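Local atomic coordinates of putative transcriptional regulator, IclR family (Arthrobacter aurescens, PDB entry 3OBF), a protein that probably binds DNA to regulate transcription as a member of the IclR family, represented here by its C-terminal, GAF-like effector-binding-type domain. Residues 100-112 with 116-129. Sequence-based numbering, arbitrary orientation. Where two conformers were deposited one is given.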
loop_
_atom_site.group_PDB
_atom_site.type_symbol
_atom_site.label_atom_id
_atom_site.label_comp_id
_atom_site.label_asym_id
_atom_site.label_seq_id
_atom_site.Cartn_x
_atom_site.Cartn_y
_atom_site.Cartn_z
ATOM N N LEU A 100 -12.748 -9.139 -4.797
ATOM C CA LEU A 100 -13.742 -8.160 -4.342
ATOM C C LEU A 100 -13.095 -7.204 -3.361
ATOM O O LEU A 100 -13.332 -5.995 -3.415
ATOM C CB LEU A 100 -14.949 -8.850 -3.690
ATOM C CG LEU A 100 -16.066 -8.035 -3.005
ATOM C CD1 LEU A 100 -16.583 -6.850 -3.854
ATOM C CD2 LEU A 100 -17.246 -8.918 -2.619
ATOM N N ARG A 101 -12.245 -7.748 -2.492
ATOM C CA ARG A 101 -11.508 -6.940 -1.529
ATOM C C ARG A 101 -10.638 -5.882 -2.247
ATOM O O ARG A 101 -10.482 -4.760 -1.775
ATOM C CB ARG A 101 -10.689 -7.852 -0.625
ATOM C CG ARG A 101 -10.268 -7.240 0.669
ATOM C CD ARG A 101 -9.035 -7.970 1.210
ATOM N NE ARG A 101 -8.425 -7.218 2.311
ATOM C CZ ARG A 101 -8.463 -7.567 3.597
ATOM N NH1 ARG A 101 -9.080 -8.679 3.979
ATOM N NH2 ARG A 101 -7.866 -6.799 4.495
ATOM N N LEU A 102 -10.109 -6.247 -3.408
ATOM C CA LEU A 102 -9.366 -5.328 -4.256
ATOM C C LEU A 102 -10.260 -4.183 -4.759
ATOM O O LEU A 102 -9.941 -3.002 -4.568
ATOM C CB LEU A 102 -8.684 -6.078 -5.421
ATOM C CG LEU A 102 -7.631 -7.137 -5.062
ATOM C CD1 LEU A 102 -6.901 -7.556 -6.301
ATOM C CD2 LEU A 102 -6.634 -6.645 -3.962
ATOM N N LYS A 103 -11.395 -4.530 -5.348
ATOM C CA LYS A 103 -12.320 -3.515 -5.856
ATOM C C LYS A 103 -12.797 -2.591 -4.736
ATOM O O LYS A 103 -12.897 -1.383 -4.938
ATOM C CB LYS A 103 -13.522 -4.146 -6.576
ATOM C CG LYS A 103 -13.242 -4.555 -8.043
ATOM C CD LYS A 103 -14.376 -5.454 -8.587
ATOM C CE LYS A 103 -13.909 -6.264 -9.784
ATOM N NZ LYS A 103 -14.421 -7.646 -9.674
ATOM N N GLU A 104 -13.071 -3.153 -3.560
ATOM C CA GLU A 104 -13.519 -2.337 -2.432
ATOM C C GLU A 104 -12.463 -1.326 -2.007
ATOM O O GLU A 104 -12.783 -0.219 -1.581
ATOM C CB GLU A 104 -13.970 -3.213 -1.267
ATOM C CG GLU A 104 -15.285 -3.964 -1.612
ATOM C CD GLU A 104 -15.800 -4.843 -0.493
ATOM O OE1 GLU A 104 -14.975 -5.380 0.283
ATOM O OE2 GLU A 104 -17.042 -4.989 -0.382
ATOM N N SER A 105 -11.200 -1.693 -2.155
ATOM C CA SER A 105 -10.145 -0.800 -1.745
ATOM C C SER A 105 -10.057 0.394 -2.694
ATOM O O SER A 105 -9.825 1.512 -2.263
ATOM C CB SER A 105 -8.825 -1.553 -1.620
ATOM O OG SER A 105 -8.348 -1.956 -2.895
HETATM N N MSE A 106 -10.293 0.155 -3.979
HETATM C CA MSE A 106 -10.288 1.223 -4.982
HETATM C C MSE A 106 -11.416 2.205 -4.716
HETATM O O MSE A 106 -11.223 3.420 -4.798
HETATM C CB MSE A 106 -10.406 0.645 -6.400
HETATM C CG MSE A 106 -9.150 -0.079 -6.906
HETATM SE SE MSE A 106 -7.486 1.035 -6.909
HETATM C CE MSE A 106 -6.650 0.475 -5.166
ATOM N N GLU A 107 -12.594 1.685 -4.381
ATOM C CA GLU A 107 -13.737 2.535 -4.079
ATOM C C GLU A 107 -13.609 3.220 -2.706
ATOM O O GLU A 107 -14.100 4.333 -2.531
ATOM C CB GLU A 107 -15.060 1.763 -4.217
ATOM C CG GLU A 107 -15.271 1.129 -5.612
ATOM C CD GLU A 107 -16.172 1.952 -6.546
ATOM O OE1 GLU A 107 -17.414 1.894 -6.393
ATOM O OE2 GLU A 107 -15.639 2.640 -7.448
ATOM N N ARG A 108 -12.939 2.579 -1.745
ATOM C CA ARG A 108 -12.675 3.250 -0.439
ATOM C C ARG A 108 -11.561 4.312 -0.567
ATOM O O ARG A 108 -11.626 5.360 0.068
ATOM C CB ARG A 108 -12.334 2.235 0.663
ATOM C CG ARG A 108 -12.111 2.836 2.056
ATOM C CD ARG A 108 -12.015 1.719 3.117
ATOM N NE ARG A 108 -11.144 0.687 2.615
ATOM C CZ ARG A 108 -11.488 -0.581 2.370
ATOM N NH1 ARG A 108 -12.705 -1.058 2.661
ATOM N NH2 ARG A 108 -10.572 -1.387 1.866
ATOM N N GLY A 109 -10.551 4.021 -1.393
ATOM C CA GLY A 109 -9.425 4.917 -1.599
ATOM C C GLY A 109 -8.168 4.441 -0.891
ATOM O O GLY A 109 -7.093 5.042 -1.054
ATOM N N TRP A 110 -8.298 3.374 -0.102
ATOM C CA TRP A 110 -7.147 2.737 0.530
ATOM C C TRP A 110 -7.417 1.257 0.839
ATOM O O TRP A 110 -8.541 0.877 1.076
ATOM C CB TRP A 110 -6.713 3.473 1.803
ATOM C CG TRP A 110 -7.723 3.413 2.957
ATOM C CD1 TRP A 110 -7.789 2.466 3.961
ATOM C CD2 TRP A 110 -8.771 4.361 3.230
ATOM N NE1 TRP A 110 -8.817 2.776 4.840
ATOM C CE2 TRP A 110 -9.436 3.924 4.410
ATOM C CE3 TRP A 110 -9.211 5.528 2.592
ATOM C CZ2 TRP A 110 -10.524 4.609 4.954
ATOM C CZ3 TRP A 110 -10.296 6.219 3.136
ATOM C CH2 TRP A 110 -10.945 5.750 4.305
ATOM N N ALA A 111 -6.376 0.428 0.785
ATOM C CA ALA A 111 -6.452 -0.954 1.231
ATOM C C ALA A 111 -6.002 -1.027 2.670
ATOM O O ALA A 111 -5.277 -0.138 3.176
ATOM C CB ALA A 111 -5.597 -1.860 0.349
ATOM N N VAL A 112 -6.447 -2.089 3.324
ATOM C CA VAL A 112 -6.279 -2.296 4.731
ATOM C C VAL A 112 -5.659 -3.677 5.013
ATOM O O VAL A 112 -6.057 -4.677 4.428
ATOM C CB VAL A 112 -7.653 -2.217 5.423
ATOM C CG1 VAL A 112 -7.608 -2.891 6.754
ATOM C CG2 VAL A 112 -8.094 -0.754 5.588
ATOM N N GLU A 116 -3.232 -8.894 9.523
ATOM C CA GLU A 116 -3.598 -10.019 8.682
ATOM C C GLU A 116 -2.427 -10.741 7.973
ATOM O O GLU A 116 -2.622 -11.818 7.416
ATOM C CB GLU A 116 -4.660 -9.590 7.665
ATOM C CG GLU A 116 -5.990 -9.167 8.282
ATOM C CD GLU A 116 -6.925 -8.587 7.236
ATOM O OE1 GLU A 116 -7.603 -9.381 6.543
ATOM O OE2 GLU A 116 -6.975 -7.335 7.097
ATOM N N THR A 117 -1.233 -10.146 7.983
ATOM C CA THR A 117 -0.026 -10.845 7.529
ATOM C C THR A 117 0.879 -11.156 8.720
ATOM O O THR A 117 1.699 -12.068 8.681
ATOM C CB THR A 117 0.759 -10.025 6.493
ATOM O OG1 THR A 117 1.199 -8.801 7.087
ATOM C CG2 THR A 117 -0.113 -9.708 5.310
ATOM N N SER A 118 0.712 -10.363 9.769
ATOM C CA SER A 118 1.478 -10.463 11.000
ATOM C C SER A 118 0.590 -9.879 12.113
ATOM O O SER A 118 0.109 -8.737 11.988
ATOM C CB SER A 118 2.799 -9.685 10.848
ATOM O OG SER A 118 3.451 -9.549 12.102
ATOM N N ILE A 119 0.349 -10.659 13.178
ATOM C CA ILE A 119 -0.573 -10.256 14.272
ATOM C C ILE A 119 -0.208 -8.934 14.979
ATOM O O ILE A 119 -1.052 -8.329 15.651
ATOM C CB ILE A 119 -0.761 -11.374 15.350
ATOM C CG1 ILE A 119 0.594 -12.001 15.717
ATOM C CG2 ILE A 119 -1.799 -12.423 14.883
ATOM C CD1 ILE A 119 0.554 -12.956 16.923
ATOM N N GLU A 120 1.046 -8.500 14.837
ATOM C CA GLU A 120 1.538 -7.289 15.509
ATOM C C GLU A 120 1.792 -6.104 14.540
ATOM O O GLU A 120 2.432 -5.110 14.904
ATOM C CB GLU A 120 2.795 -7.613 16.350
ATOM C CG GLU A 120 4.109 -7.713 15.530
ATOM C CD GLU A 120 5.334 -8.124 16.359
ATOM O OE1 GLU A 120 5.282 -9.180 17.054
ATOM O OE2 GLU A 120 6.352 -7.391 16.297
ATOM N N GLU A 121 1.311 -6.213 13.301
ATOM C CA GLU A 121 1.459 -5.096 12.366
ATOM C C GLU A 121 0.171 -4.802 11.630
ATOM O O GLU A 121 -0.594 -5.694 11.292
ATOM C CB GLU A 121 2.560 -5.343 11.327
ATOM C CG GLU A 121 3.856 -5.991 11.806
ATOM C CD GLU A 121 4.756 -6.379 10.619
ATOM O OE1 GLU A 121 4.240 -6.601 9.486
ATOM O OE2 GLU A 121 5.986 -6.451 10.815
ATOM N N VAL A 122 -0.020 -3.532 11.341
ATOM C CA VAL A 122 -1.181 -3.037 10.633
ATOM C C VAL A 122 -0.657 -2.246 9.418
ATOM O O VAL A 122 0.507 -1.860 9.404
ATOM C CB VAL A 122 -1.959 -2.165 11.609
ATOM C CG1 VAL A 122 -2.523 -0.921 10.985
ATOM C CG2 VAL A 122 -2.992 -2.978 12.347
ATOM N N GLY A 123 -1.498 -2.017 8.408
ATOM C CA GLY A 123 -1.129 -1.181 7.283
ATOM C C GLY A 123 -2.294 -0.655 6.475
ATOM O O GLY A 123 -3.328 -1.327 6.321
ATOM N N VAL A 124 -2.141 0.556 5.965
ATOM C CA VAL A 124 -3.021 1.042 4.928
ATOM C C VAL A 124 -2.164 1.544 3.770
ATOM O O VAL A 124 -1.084 2.048 3.990
ATOM C CB VAL A 124 -3.945 2.199 5.419
ATOM C CG1 VAL A 124 -4.975 1.702 6.481
ATOM C CG2 VAL A 124 -3.103 3.386 5.944
ATOM N N ALA A 125 -2.658 1.426 2.545
ATOM C CA ALA A 125 -1.929 1.893 1.371
ATOM C C ALA A 125 -2.905 2.448 0.315
ATOM O O ALA A 125 -4.041 1.959 0.199
ATOM C CB ALA A 125 -1.094 0.763 0.792
ATOM N N SER A 126 -2.424 3.386 -0.476
ATOM C CA SER A 126 -3.222 4.064 -1.511
ATOM C C SER A 126 -2.434 4.220 -2.818
ATOM O O SER A 126 -1.220 4.341 -2.777
ATOM C CB SER A 126 -3.653 5.453 -1.029
ATOM O OG SER A 126 -4.475 5.317 0.127
ATOM N N PRO A 127 -3.127 4.216 -3.978
ATOM C CA PRO A 127 -2.415 4.231 -5.262
ATOM C C PRO A 127 -2.033 5.653 -5.693
ATOM O O PRO A 127 -2.694 6.606 -5.314
ATOM C CB PRO A 127 -3.418 3.585 -6.239
ATOM C CG PRO A 127 -4.808 3.923 -5.605
ATOM C CD PRO A 127 -4.579 3.949 -4.123
ATOM N N VAL A 128 -0.944 5.771 -6.452
ATOM C CA VAL A 128 -0.480 7.025 -7.005
ATOM C C VAL A 128 -0.566 6.810 -8.492
ATOM O O VAL A 128 -0.187 5.741 -8.965
ATOM C CB VAL A 128 0.994 7.292 -6.591
ATOM C CG1 VAL A 128 1.597 8.469 -7.394
ATOM C CG2 VAL A 128 1.073 7.571 -5.094
ATOM N N TYR A 129 -1.094 7.791 -9.221
ATOM C CA TYR A 129 -1.220 7.699 -10.686
ATOM C C TYR A 129 -0.409 8.758 -11.425
ATOM O O TYR A 129 -0.212 9.859 -10.907
ATOM C CB TYR A 129 -2.690 7.834 -11.131
ATOM C CG TYR A 129 -3.577 6.786 -10.548
ATOM C CD1 TYR A 129 -3.714 5.553 -11.157
ATOM C CD2 TYR A 129 -4.293 7.038 -9.387
ATOM C CE1 TYR A 129 -4.555 4.566 -10.602
ATOM C CE2 TYR A 129 -5.133 6.087 -8.842
ATOM C CZ TYR A 129 -5.253 4.856 -9.453
ATOM O OH TYR A 129 -6.067 3.915 -8.883
#
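R101 reaches out from helix 92-108 and takes the carboxylate of E116 end-on, NH1 to OE1 at 3.0 Å and NH2 to OE2 at 2.8 Å. The two flat groups are turned 43° apart; NH1 meets OE1 on its syn lone pair, tilted from the guanidinium plane, and NH2 to OE2 is the straighter bond (149°). NH2 also donates to V112 O at 2.8 Å, and Q65 takes NE; the guanidinium is thus held from three directions. The side chain sets out with CG opposite the backbone N (chi1 -160°) and runs extended to NE, reaching the loop after strand 111-114. E116 OE2 has a second donor in F114 N, consistent with the carboxylate being held toward the arginine.

The chain leaves the helix at G109, with positive phi, and enters the edge strand 111-114 of the antiparallel sheet. A111 and A125 form a hydrogen-bonded pair, A111 N to A125 O at 2.9 Å and A125 N to A111 O at 3.1 Å; V112 and V124 follow as a non-hydrogen-bonded pair. S126 OG gives its proton to G109 O, 2.9 Å away on a carbonyl lone pair, tying the helix exit to the strand. On the same side as V112, V124 CG1 lies 3.9 Å from W110 CD1. Farther along, M106 CE meets P127 CG at 3.9 Å as the two side chains pass in opposite directions, SE lying near Y129 OH.

R108 clasps W110 O with NE and NH2 and lays its CG over one face of the indole. Replacing R101 by an alanine is likely to leave the E116 carboxylate without its countercharge and V112 O with Q65 NE2 but no arginine N-H. The chemistry implies an ion pair tying the turn end of the hairpin to helix 92-108, with apolar contacts of M106 at the other end.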